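Local coordinates for uncharacterized HTH-type transcriptional regulator ygaV (Escherichia coli K12, PDB 3CUO), which regulates the transcription of many genes in response to sulfide, acting as both repressor and activator and holding down anaerobic respiratory genes when sulfide is absent, at residues Leu28-Leu33 and Gly66-Gln71. Numbering follows the deposited sequence.
Sequences LILCML and GLIDSQ
I68 sets its CG2 methyl against two leucine methyls about one turn apart on helix 24-33: CG2 lies 3.6 Å from CD2 of L30 and 3.7 Å from CD1 of L33. Each leucine crosses the isoleucine at about a right angle, and the nearest atoms are methyls. With chi1 of I68 at 65°, CG2 stands anti to the carbonyl carbon, beside the backbone N, and is the branch that meets the helix. L30 is forked across two neighbours, its other methyl, CD1, resting 4.1 Å from CD1 of L67. Everything that crosses is apolar, and all four side chains are buried.

Backbone bonds join D69 to S80 and Q71 to L78 in the antiparallel sheet, and L67, just before the strand, to K82 and N83, just after strand 77-81. G66, with positive phi, closes helix 52-64 in a Schellman motif. From that helix M62 touches L30 and L59 packs on I68; M21 of helix 11-21 touches both L30 and L67.

The contact seats helix 24-33 against the start of the first wing strand, just after the predicted DNA-binding helix-turn-helix, within the winged-helix core of an ArsR-family regulator.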
loop_
_atom_site.group_PDB
_atom_site.type_symbol
_atom_site.label_atom_id
_atom_site.label_comp_id
_atom_site.label_asym_id
_atom_site.label_seq_id
_atom_site.Cartn_x
_atom_site.Cartn_y
_atom_site.Cartn_z
ATOM N N LEU A 28 -11.701 2.773 -3.591
ATOM C CA LEU A 28 -13.108 2.493 -4.010
ATOM C C LEU A 28 -13.190 2.258 -5.487
ATOM O O LEU A 28 -13.860 1.335 -5.963
ATOM C CB LEU A 28 -14.012 3.676 -3.635
ATOM C CG LEU A 28 -14.066 4.096 -2.184
ATOM C CD1 LEU A 28 -15.084 5.189 -1.930
ATOM C CD2 LEU A 28 -14.387 2.836 -1.373
ATOM N N ILE A 29 -12.447 3.051 -6.238
ATOM C CA ILE A 29 -12.374 2.888 -7.732
ATOM C C ILE A 29 -11.896 1.502 -8.103
ATOM O O ILE A 29 -12.529 0.783 -8.950
ATOM C CB ILE A 29 -11.473 3.940 -8.374
ATOM C CG1 ILE A 29 -12.133 5.303 -8.457
ATOM C CG2 ILE A 29 -10.996 3.547 -9.855
ATOM C CD1 ILE A 29 -11.087 6.443 -8.831
ATOM N N LEU A 30 -10.757 1.135 -7.545
ATOM C CA LEU A 30 -10.145 -0.194 -7.773
ATOM C C LEU A 30 -11.040 -1.312 -7.297
ATOM O O LEU A 30 -11.175 -2.277 -8.007
ATOM C CB LEU A 30 -8.743 -0.283 -7.178
ATOM C CG LEU A 30 -7.725 0.720 -7.674
ATOM C CD1 LEU A 30 -6.455 0.667 -6.814
ATOM C CD2 LEU A 30 -7.369 0.508 -9.141
ATOM N N CYS A 31 -11.755 -1.138 -6.175
ATOM C CA CYS A 31 -12.772 -2.125 -5.766
ATOM C C CYS A 31 -13.894 -2.241 -6.775
ATOM O O CYS A 31 -14.296 -3.368 -7.118
ATOM C CB CYS A 31 -13.441 -1.773 -4.448
ATOM S SG CYS A 31 -12.443 -2.006 -3.017
ATOM N N MET A 32 -14.463 -1.096 -7.192
ATOM C CA MET A 32 -15.495 -1.115 -8.228
ATOM C C MET A 32 -15.006 -1.752 -9.507
ATOM O O MET A 32 -15.763 -2.430 -10.233
ATOM C CB MET A 32 -15.996 0.315 -8.536
ATOM C CG MET A 32 -17.343 0.377 -9.333
ATOM S SD MET A 32 -18.808 -0.211 -8.358
ATOM C CE MET A 32 -18.666 0.552 -6.808
ATOM N N LEU A 33 -13.759 -1.496 -9.869
ATOM C CA LEU A 33 -13.273 -2.073 -11.109
ATOM C C LEU A 33 -13.017 -3.565 -11.005
ATOM O O LEU A 33 -12.994 -4.224 -12.021
ATOM C CB LEU A 33 -12.023 -1.348 -11.597
ATOM C CG LEU A 33 -12.114 0.128 -12.015
ATOM C CD1 LEU A 33 -10.688 0.534 -12.496
ATOM C CD2 LEU A 33 -13.193 0.316 -13.058
ATOM N N GLY A 66 0.347 2.337 -14.034
ATOM C CA GLY A 66 0.327 0.948 -14.469
ATOM C C GLY A 66 -0.740 0.125 -13.825
ATOM O O GLY A 66 -0.830 -1.050 -14.095
ATOM N N LEU A 67 -1.594 0.757 -13.006
ATOM C CA LEU A 67 -2.607 0.059 -12.252
ATOM C C LEU A 67 -3.812 -0.340 -13.109
ATOM O O LEU A 67 -4.422 -1.366 -12.875
ATOM C CB LEU A 67 -3.169 0.938 -11.099
ATOM C CG LEU A 67 -2.228 1.430 -10.011
ATOM C CD1 LEU A 67 -3.095 1.824 -8.910
ATOM C CD2 LEU A 67 -1.228 0.412 -9.634
ATOM N N ILE A 68 -4.199 0.537 -14.025
ATOM C CA ILE A 68 -5.441 0.340 -14.786
ATOM C C ILE A 68 -5.125 0.598 -16.243
ATOM O O ILE A 68 -4.108 1.197 -16.572
ATOM C CB ILE A 68 -6.590 1.201 -14.248
ATOM C CG1 ILE A 68 -6.309 2.697 -14.413
ATOM C CG2 ILE A 68 -6.970 0.801 -12.742
ATOM C CD1 ILE A 68 -7.480 3.560 -14.069
ATOM N N ASP A 69 -5.931 0.072 -17.143
ATOM C CA ASP A 69 -5.875 0.561 -18.477
ATOM C C ASP A 69 -7.217 1.026 -18.980
ATOM O O ASP A 69 -8.214 0.947 -18.255
ATOM C CB ASP A 69 -5.236 -0.467 -19.384
ATOM C CG ASP A 69 -6.067 -1.697 -19.597
ATOM O OD1 ASP A 69 -7.069 -1.904 -18.921
ATOM O OD2 ASP A 69 -5.639 -2.484 -20.471
ATOM N N SER A 70 -7.229 1.564 -20.199
ATOM C CA SER A 70 -8.399 2.193 -20.727
ATOM C C SER A 70 -8.661 1.775 -22.171
ATOM O O SER A 70 -7.747 1.421 -22.951
ATOM C CB SER A 70 -8.340 3.719 -20.521
ATOM O OG SER A 70 -7.273 4.294 -21.238
ATOM N N GLN A 71 -9.947 1.783 -22.525
ATOM C CA GLN A 71 -10.385 1.549 -23.897
ATOM C C GLN A 71 -11.255 2.682 -24.342
ATOM O O GLN A 71 -12.216 2.997 -23.647
ATOM C CB GLN A 71 -11.148 0.230 -23.993
ATOM C CG GLN A 71 -10.383 -0.968 -23.364
ATOM C CD GLN A 71 -9.604 -1.857 -24.366
ATOM O OE1 GLN A 71 -10.131 -2.226 -25.441
ATOM N NE2 GLN A 71 -8.384 -2.251 -23.992
#